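PDB 3TC1: octaprenyl Pyrophosphate Synthase from Helicobacter pylori, which catalyses the consecutive condensation of isopentenyl pyrophosphate units onto an allylic pyrophosphate, building the C40 chain of octaprenyl pyrophosphate. Local coordinates for the interface of chains A and B. Residues are numbered along the deposited sequence; one frame, centred on the assembly and turned at random. Chains: chain A/B, Octaprenyl Pyrophosphate Synthase.

Contact 1: the interface of chains A and B. Residues chain A 76, 106, 109, 131-132, 135-136, 138-139; chain B 76, 102-104, 106-107, 110.
Two reciprocal histidine–aspartate hydrogen bonds form the polar centre of this dimer interface between two copies of the all-helical trans-prenyltransferase. In the first, ND1 of A:His76 donates to the carboxylate OD2 of B:Asp106 at 2.5 Å; the bond is nearly straight, 173° at H. The groups meet tip to tip with imidazole and carboxylate planes 4° apart, and OD2 uses its syn lone pair. The twin, B:His76 ND1 to A:Asp106 OD2, is longer at 2.7 Å and more bent, with the acceptor tilted from the ring plane. In all four residues CG is anti to the carbonyl carbon, beside the backbone N. On the far side of B:His76, NE2 donates in plane to a lone pair of B:Val102 O, which fixes the ring flip; the paired carboxylates may favour protonated imidazoles. The two histidine rings stand edge to face, planes 88° apart.

One water joins the phenol OH of A:Tyr109, A:Ser135 OG and B:Asp106 OD2. B:Asp106 OD2, 2.8 Å from the water, is therefore held by both the water and the A:His76 imidazole.

Apolar packing surrounds these bonds. B:Val102 CG1 lies over one face of the A:His76 ring, 3.9 Å from its centroid. B:Met103, bent at both chi2 and chi3, turns its CE towards A:His76 CB and its SD obliquely across A:Glu138 CB, 3.5 Å away, while its CB slides tightly past A:Ile139 CG1 (3.5 Å). B:Val107 CG2 touches A:Ser135 CB.

The patch lies where helices 92-116 and 53-80 of chain B pack against helices 53-78, 100-116 and 121-144 of chain A, close to the dimer two-fold.

Contact 2: the interface of chains A and B. Residues chain A 22, 24-25, 27-28, 100, 103-104, 107; chain B 136, 138-140, 143-144.
In this trans-prenyltransferase dimer, of the polyprenyl synthetase family, helix 121-144 of chain B lays an apolar strip across helices 23-29 and 100-116 of chain A. No nitrogen or oxygen of one side comes within bonding reach of the other, so shape and hydrophobic packing carry the contact.

The aromatic pair is A:Phe24 and B:Phe143, whose side chains slide past each other in opposite directions. CB of B:Phe143 sits over the centre of the A:Phe24 ring, 3.7 Å from its centroid, and A:Phe24 CB returns the contact over the rim of the B:Phe143 ring. Each CG is anti to its carbonyl carbon (chi1 -58° and -88°). The tip of B:Phe143 meets A:Leu28 end on, CZ to CG at 3.9 Å, while its CE1 approaches A:Met103 CE.

Aliphatic packing centres on B:Ile139. Its CG1 branch is anti to the carbonyl carbon and the chain continues extended (chi2 178°), driving CD1 against A:Val107 CG2 at 3.4 Å and towards A:Ile25 CG1 at 3.7 Å. CG1 presses on A:Met103 CB, also at 3.4 Å; both 3.4 Å contacts are tight. The other branch, CG2, faces A:Phe24 CB.

Polar groups pair within their own chains. A:Ile25 N donates to A:Ser22 OG (3.1 Å), capping the start of helix 23-29, and B:Arg136 NE forms a salt bridge with B:Glu140 OE1 at 3.7 Å.

Contact 1: the interface of chains A and B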
loop_
_atom_site.group_PDB
_atom_site.type_symbol
_atom_site.label_atom_id
_atom_site.label_comp_id
_atom_site.label_asym_id
_atom_site.label_seq_id
_atom_site.Cartn_x
_atom_site.Cartn_y
_atom_site.Cartn_z
ATOM N N HIS A 76 0.601 -1.290 -8.517
ATOM C CA HIS A 76 -0.690 -0.709 -8.150
ATOM C C HIS A 76 -1.283 0.097 -9.253
ATOM O O HIS A 76 -2.495 0.236 -9.401
ATOM C CB HIS A 76 -0.569 0.123 -6.866
ATOM C CG HIS A 76 -0.439 -0.745 -5.660
ATOM N ND1 HIS A 76 -0.516 -0.269 -4.365
ATOM C CD2 HIS A 76 -0.306 -2.082 -5.563
ATOM C CE1 HIS A 76 -0.443 -1.294 -3.529
ATOM N NE2 HIS A 76 -0.316 -2.407 -4.241
ATOM N N ASP A 106 1.799 -4.493 -2.205
ATOM C CA ASP A 106 1.846 -4.225 -0.775
ATOM C C ASP A 106 3.084 -4.868 -0.162
ATOM O O ASP A 106 3.670 -4.322 0.763
ATOM C CB ASP A 106 0.590 -4.757 -0.074
ATOM C CG ASP A 106 -0.629 -3.899 -0.336
ATOM O OD1 ASP A 106 -0.466 -2.668 -0.513
ATOM O OD2 ASP A 106 -1.750 -4.453 -0.350
ATOM N N TYR A 109 6.043 -2.585 -1.099
ATOM C CA TYR A 109 5.987 -1.362 -0.302
ATOM C C TYR A 109 6.377 -1.606 1.156
ATOM O O TYR A 109 7.184 -0.865 1.727
ATOM C CB TYR A 109 4.577 -0.756 -0.320
ATOM C CG TYR A 109 4.287 0.218 -1.445
ATOM C CD1 TYR A 109 5.188 1.234 -1.771
ATOM C CD2 TYR A 109 3.078 0.163 -2.144
ATOM C CE1 TYR A 109 4.886 2.176 -2.766
ATOM C CE2 TYR A 109 2.767 1.101 -3.140
ATOM C CZ TYR A 109 3.670 2.101 -3.443
ATOM O OH TYR A 109 3.362 3.031 -4.412
ATOM N N VAL A 131 6.117 8.636 -1.576
ATOM C CA VAL A 131 5.105 7.627 -1.874
ATOM C C VAL A 131 3.723 8.223 -1.655
ATOM O O VAL A 131 2.785 7.936 -2.399
ATOM C CB VAL A 131 5.265 6.372 -0.992
ATOM C CG1 VAL A 131 4.083 5.427 -1.206
ATOM C CG2 VAL A 131 6.568 5.661 -1.338
ATOM N N LEU A 132 3.605 9.067 -0.637
ATOM C CA LEU A 132 2.339 9.720 -0.354
ATOM C C LEU A 132 1.961 10.612 -1.528
ATOM O O LEU A 132 0.824 10.601 -1.996
ATOM C CB LEU A 132 2.442 10.573 0.914
ATOM C CG LEU A 132 1.221 11.450 1.221
ATOM C CD1 LEU A 132 -0.028 10.585 1.333
ATOM C CD2 LEU A 132 1.461 12.225 2.508
ATOM N N SER A 135 0.980 8.709 -4.694
ATOM C CA SER A 135 -0.322 8.071 -4.557
ATOM C C SER A 135 -1.385 9.157 -4.737
ATOM O O SER A 135 -2.444 8.918 -5.317
ATOM C CB SER A 135 -0.444 7.393 -3.193
ATOM O OG SER A 135 0.445 6.290 -3.126
ATOM N N ARG A 136 -1.085 10.358 -4.249
ATOM C CA ARG A 136 -1.999 11.486 -4.413
ATOM C C ARG A 136 -2.069 11.786 -5.898
ATOM O O ARG A 136 -3.114 12.107 -6.449
ATOM C CB ARG A 136 -1.479 12.715 -3.675
ATOM C CG ARG A 136 -2.354 13.947 -3.848
ATOM C CD ARG A 136 -1.832 15.120 -3.040
ATOM N NE ARG A 136 -0.595 15.669 -3.591
ATOM C CZ ARG A 136 0.239 16.453 -2.914
ATOM N NH1 ARG A 136 -0.030 16.774 -1.656
ATOM N NH2 ARG A 136 1.336 16.925 -3.493
ATOM N N GLU A 138 -1.687 9.726 -8.434
ATOM C CA GLU A 138 -2.498 8.701 -9.111
ATOM C C GLU A 138 -3.962 9.021 -9.023
ATOM O O GLU A 138 -4.708 8.958 -9.974
ATOM C CB GLU A 138 -2.238 7.310 -8.493
ATOM C CG GLU A 138 -0.890 6.736 -8.845
ATOM C CD GLU A 138 -0.721 6.509 -10.324
ATOM O OE1 GLU A 138 -1.675 5.931 -10.899
ATOM O OE2 GLU A 138 0.350 6.886 -10.885
ATOM N N ILE A 139 -4.369 9.380 -7.834
ATOM C CA ILE A 139 -5.747 9.733 -7.590
ATOM C C ILE A 139 -6.185 10.973 -8.339
ATOM O O ILE A 139 -7.276 11.012 -8.909
ATOM C CB ILE A 139 -5.995 9.865 -6.061
ATOM C CG1 ILE A 139 -5.841 8.476 -5.429
ATOM C CG2 ILE A 139 -7.420 10.440 -5.799
ATOM C CD1 ILE A 139 -5.863 8.513 -3.880
ATOM N N HIS B 76 -7.664 -2.417 1.020
ATOM C CA HIS B 76 -7.105 -3.330 0.032
ATOM C C HIS B 76 -7.789 -4.687 0.084
ATOM O O HIS B 76 -7.982 -5.324 -0.949
ATOM C CB HIS B 76 -5.589 -3.488 0.225
ATOM C CG HIS B 76 -4.798 -2.317 -0.274
ATOM N ND1 HIS B 76 -3.420 -2.282 -0.258
ATOM C CD2 HIS B 76 -5.197 -1.132 -0.794
ATOM C CE1 HIS B 76 -3.005 -1.124 -0.741
ATOM N NE2 HIS B 76 -4.063 -0.409 -1.072
ATOM N N VAL B 102 -7.527 1.151 -3.939
ATOM C CA VAL B 102 -6.143 0.709 -3.794
ATOM C C VAL B 102 -5.232 1.897 -3.493
ATOM O O VAL B 102 -4.439 1.850 -2.555
ATOM C CB VAL B 102 -5.626 -0.004 -5.070
ATOM C CG1 VAL B 102 -4.155 -0.368 -4.908
ATOM C CG2 VAL B 102 -6.435 -1.261 -5.323
ATOM N N MET B 103 -5.345 2.957 -4.289
ATOM C CA MET B 103 -4.522 4.144 -4.074
ATOM C C MET B 103 -4.813 4.779 -2.721
ATOM O O MET B 103 -3.892 5.223 -2.035
ATOM C CB MET B 103 -4.747 5.186 -5.176
ATOM C CG MET B 103 -4.122 4.845 -6.519
ATOM S SD MET B 103 -2.349 4.489 -6.423
ATOM C CE MET B 103 -2.297 2.931 -7.242
ATOM N N LEU B 104 -6.087 4.832 -2.341
ATOM C CA LEU B 104 -6.464 5.412 -1.057
ATOM C C LEU B 104 -5.808 4.627 0.075
ATOM O O LEU B 104 -5.422 5.194 1.089
ATOM C CB LEU B 104 -7.984 5.406 -0.874
ATOM C CG LEU B 104 -8.445 6.000 0.466
ATOM C CD1 LEU B 104 -8.084 7.477 0.529
ATOM C CD2 LEU B 104 -9.941 5.808 0.643
ATOM N N ASP B 106 -2.976 3.073 -0.226
ATOM C CA ASP B 106 -1.554 3.404 -0.305
ATOM C C ASP B 106 -1.305 4.738 0.380
ATOM O O ASP B 106 -0.266 4.946 1.007
ATOM C CB ASP B 106 -1.092 3.477 -1.765
ATOM C CG ASP B 106 -1.002 2.111 -2.410
ATOM O OD1 ASP B 106 -1.015 1.104 -1.666
ATOM O OD2 ASP B 106 -0.901 2.045 -3.654
ATOM N N VAL B 107 -2.270 5.638 0.231
ATOM C CA VAL B 107 -2.221 6.958 0.850
ATOM C C VAL B 107 -2.251 6.797 2.373
ATOM O O VAL B 107 -1.481 7.435 3.091
ATOM C CB VAL B 107 -3.433 7.808 0.417
ATOM C CG1 VAL B 107 -3.623 8.978 1.377
ATOM C CG2 VAL B 107 -3.226 8.321 -1.011
ATOM N N SER B 110 1.192 5.216 3.413
ATOM C CA SER B 110 2.324 6.139 3.325
ATOM C C SER B 110 2.251 7.299 4.321
ATOM O O SER B 110 3.260 7.658 4.929
ATOM C CB SER B 110 2.486 6.660 1.887
ATOM O OG SER B 110 1.278 7.182 1.370
HETATM O O HOH W 1 0.850 3.878 -4.880
#

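Contact 2: the interface of chains A and B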
loop_
_atom_site.group_PDB
_atom_site.type_symbol
_atom_site.label_atom_id
_atom_site.label_comp_id
_atom_site.label_asym_id
_atom_site.label_seq_id
_atom_site.Cartn_x
_atom_site.Cartn_y
_atom_site.Cartn_z
ATOM N N SER A 22 8.108 -16.698 1.856
ATOM C CA SER A 22 6.809 -17.116 1.356
ATOM C C SER A 22 6.941 -17.686 -0.049
ATOM O O SER A 22 7.349 -16.989 -0.975
ATOM C CB SER A 22 5.844 -15.930 1.337
ATOM O OG SER A 22 4.655 -16.259 0.644
ATOM N N PHE A 24 4.564 -18.522 -1.970
ATOM C CA PHE A 24 3.563 -17.857 -2.801
ATOM C C PHE A 24 4.138 -16.556 -3.339
ATOM O O PHE A 24 3.985 -16.230 -4.512
ATOM C CB PHE A 24 2.296 -17.554 -1.996
ATOM C CG PHE A 24 1.659 -18.769 -1.384
ATOM C CD1 PHE A 24 1.382 -19.892 -2.161
ATOM C CD2 PHE A 24 1.317 -18.783 -0.034
ATOM C CE1 PHE A 24 0.778 -21.019 -1.605
ATOM C CE2 PHE A 24 0.710 -19.904 0.538
ATOM C CZ PHE A 24 0.438 -21.026 -0.251
ATOM N N ILE A 25 4.803 -15.812 -2.469
ATOM C CA ILE A 25 5.407 -14.555 -2.873
ATOM C C ILE A 25 6.538 -14.798 -3.862
ATOM O O ILE A 25 6.701 -14.040 -4.812
ATOM C CB ILE A 25 5.919 -13.774 -1.647
ATOM C CG1 ILE A 25 4.715 -13.288 -0.829
ATOM C CG2 ILE A 25 6.783 -12.591 -2.091
ATOM C CD1 ILE A 25 5.079 -12.425 0.357
ATOM N N GLU A 27 6.721 -17.108 -6.013
ATOM C CA GLU A 27 6.054 -17.419 -7.273
ATOM C C GLU A 27 5.607 -16.144 -7.993
ATOM O O GLU A 27 5.826 -15.992 -9.195
ATOM C CB GLU A 27 4.863 -18.349 -6.999
ATOM C CG GLU A 27 3.778 -18.350 -8.063
ATOM C CD GLU A 27 2.795 -19.494 -7.885
ATOM O OE1 GLU A 27 2.606 -19.945 -6.734
ATOM O OE2 GLU A 27 2.207 -19.936 -8.895
ATOM N N LEU A 28 4.987 -15.226 -7.260
ATOM C CA LEU A 28 4.539 -13.966 -7.847
ATOM C C LEU A 28 5.729 -13.143 -8.326
ATOM O O LEU A 28 5.694 -12.537 -9.398
ATOM C CB LEU A 28 3.738 -13.152 -6.824
ATOM C CG LEU A 28 2.329 -13.648 -6.480
ATOM C CD1 LEU A 28 1.814 -12.941 -5.235
ATOM C CD2 LEU A 28 1.401 -13.406 -7.665
ATOM N N ASN A 100 -3.409 -10.000 -7.565
ATOM C CA ASN A 100 -2.085 -10.556 -7.299
ATOM C C ASN A 100 -1.165 -9.345 -7.378
ATOM O O ASN A 100 -0.128 -9.284 -6.722
ATOM C CB ASN A 100 -1.651 -11.558 -8.386
ATOM C CG ASN A 100 -2.319 -12.919 -8.251
ATOM O OD1 ASN A 100 -2.549 -13.407 -7.141
ATOM N ND2 ASN A 100 -2.609 -13.551 -9.387
ATOM N N MET A 103 -1.654 -7.262 -4.207
ATOM C CA MET A 103 -0.973 -7.974 -3.130
ATOM C C MET A 103 0.547 -7.876 -3.217
ATOM O O MET A 103 1.209 -7.560 -2.232
ATOM C CB MET A 103 -1.386 -9.452 -3.121
ATOM C CG MET A 103 -2.874 -9.689 -2.916
ATOM S SD MET A 103 -3.281 -11.425 -2.584
ATOM C CE MET A 103 -2.912 -12.199 -4.193
ATOM N N LEU A 104 1.103 -8.161 -4.389
ATOM C CA LEU A 104 2.549 -8.098 -4.550
ATOM C C LEU A 104 3.027 -6.663 -4.335
ATOM O O LEU A 104 4.135 -6.436 -3.851
ATOM C CB LEU A 104 2.955 -8.594 -5.940
ATOM C CG LEU A 104 4.458 -8.820 -6.128
ATOM C CD1 LEU A 104 4.955 -9.842 -5.113
ATOM C CD2 LEU A 104 4.734 -9.292 -7.544
ATOM N N VAL A 107 3.465 -6.031 -0.685
ATOM C CA VAL A 107 4.650 -6.747 -0.214
ATOM C C VAL A 107 5.897 -5.903 -0.498
ATOM O O VAL A 107 6.767 -5.746 0.361
ATOM C CB VAL A 107 4.797 -8.116 -0.927
ATOM C CG1 VAL A 107 6.185 -8.687 -0.689
ATOM C CG2 VAL A 107 3.747 -9.087 -0.414
ATOM N N ARG B 136 1.854 -10.468 3.703
ATOM C CA ARG B 136 2.180 -11.863 3.433
ATOM C C ARG B 136 0.966 -12.722 3.790
ATOM O O ARG B 136 0.649 -13.690 3.096
ATOM C CB ARG B 136 3.389 -12.324 4.257
ATOM C CG ARG B 136 3.794 -13.763 3.967
ATOM C CD ARG B 136 5.045 -14.171 4.728
ATOM N NE ARG B 136 4.811 -14.325 6.159
ATOM C CZ ARG B 136 5.775 -14.355 7.075
ATOM N NH1 ARG B 136 7.044 -14.239 6.710
ATOM N NH2 ARG B 136 5.470 -14.494 8.359
ATOM N N GLU B 138 -2.161 -11.780 3.723
ATOM C CA GLU B 138 -3.230 -11.559 2.761
ATOM C C GLU B 138 -2.999 -12.451 1.541
ATOM O O GLU B 138 -3.929 -13.078 1.038
ATOM C CB GLU B 138 -3.270 -10.087 2.342
ATOM C CG GLU B 138 -4.291 -9.789 1.259
ATOM C CD GLU B 138 -5.720 -10.076 1.691
ATOM O OE1 GLU B 138 -6.620 -9.972 0.833
ATOM O OE2 GLU B 138 -5.947 -10.398 2.879
ATOM N N ILE B 139 -1.757 -12.516 1.077
ATOM C CA ILE B 139 -1.423 -13.345 -0.074
ATOM C C ILE B 139 -1.626 -14.813 0.267
ATOM O O ILE B 139 -2.149 -15.578 -0.537
ATOM C CB ILE B 139 0.033 -13.123 -0.521
ATOM C CG1 ILE B 139 0.173 -11.725 -1.117
ATOM C CG2 ILE B 139 0.437 -14.177 -1.548
ATOM C CD1 ILE B 139 1.582 -11.381 -1.544
ATOM N N GLU B 140 -1.204 -15.200 1.462
ATOM C CA GLU B 140 -1.363 -16.572 1.917
ATOM C C GLU B 140 -2.847 -16.935 1.943
ATOM O O GLU B 140 -3.249 -18.003 1.493
ATOM C CB GLU B 140 -0.780 -16.726 3.326
ATOM C CG GLU B 140 0.743 -16.769 3.377
ATOM C CD GLU B 140 1.302 -16.604 4.787
ATOM O OE1 GLU B 140 2.500 -16.897 4.988
ATOM O OE2 GLU B 140 0.554 -16.171 5.692
ATOM N N PHE B 143 -4.258 -17.450 -1.642
ATOM C CA PHE B 143 -3.679 -18.606 -2.336
ATOM C C PHE B 143 -4.212 -19.888 -1.676
ATOM O O PHE B 143 -4.604 -20.835 -2.358
ATOM C CB PHE B 143 -2.141 -18.599 -2.290
ATOM C CG PHE B 143 -1.498 -17.837 -3.420
ATOM C CD1 PHE B 143 -1.693 -16.465 -3.553
ATOM C CD2 PHE B 143 -0.698 -18.491 -4.352
ATOM C CE1 PHE B 143 -1.100 -15.754 -4.599
ATOM C CE2 PHE B 143 -0.102 -17.791 -5.400
ATOM C CZ PHE B 143 -0.303 -16.420 -5.522
ATOM N N VAL B 144 -4.228 -19.923 -0.348
ATOM C CA VAL B 144 -4.746 -21.101 0.339
ATOM C C VAL B 144 -6.256 -21.191 0.061
ATOM O O VAL B 144 -6.841 -22.277 0.047
ATOM C CB VAL B 144 -4.504 -21.022 1.872
ATOM C CG1 VAL B 144 -5.181 -22.197 2.571
ATOM C CG2 VAL B 144 -3.005 -21.047 2.170
#

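The C-alpha centres of contact 1 and contact 2 lie about 19 Å apart along one two-fold interface. Both use the same pair of elements with the chains exchanged: helix 121-144 comes from chain A in contact 1 and from chain B in contact 2, and meets the partner's helix 92-116 (chain B) or 100-116 (chain A). Residues 103, 107 and 139 therefore recur in both, with contact 1 extending towards the central polar pairs and contact 2 outwards to helix 23-29. Together they describe a continuous helix-packed surface, consistent with the homodimer common in this family.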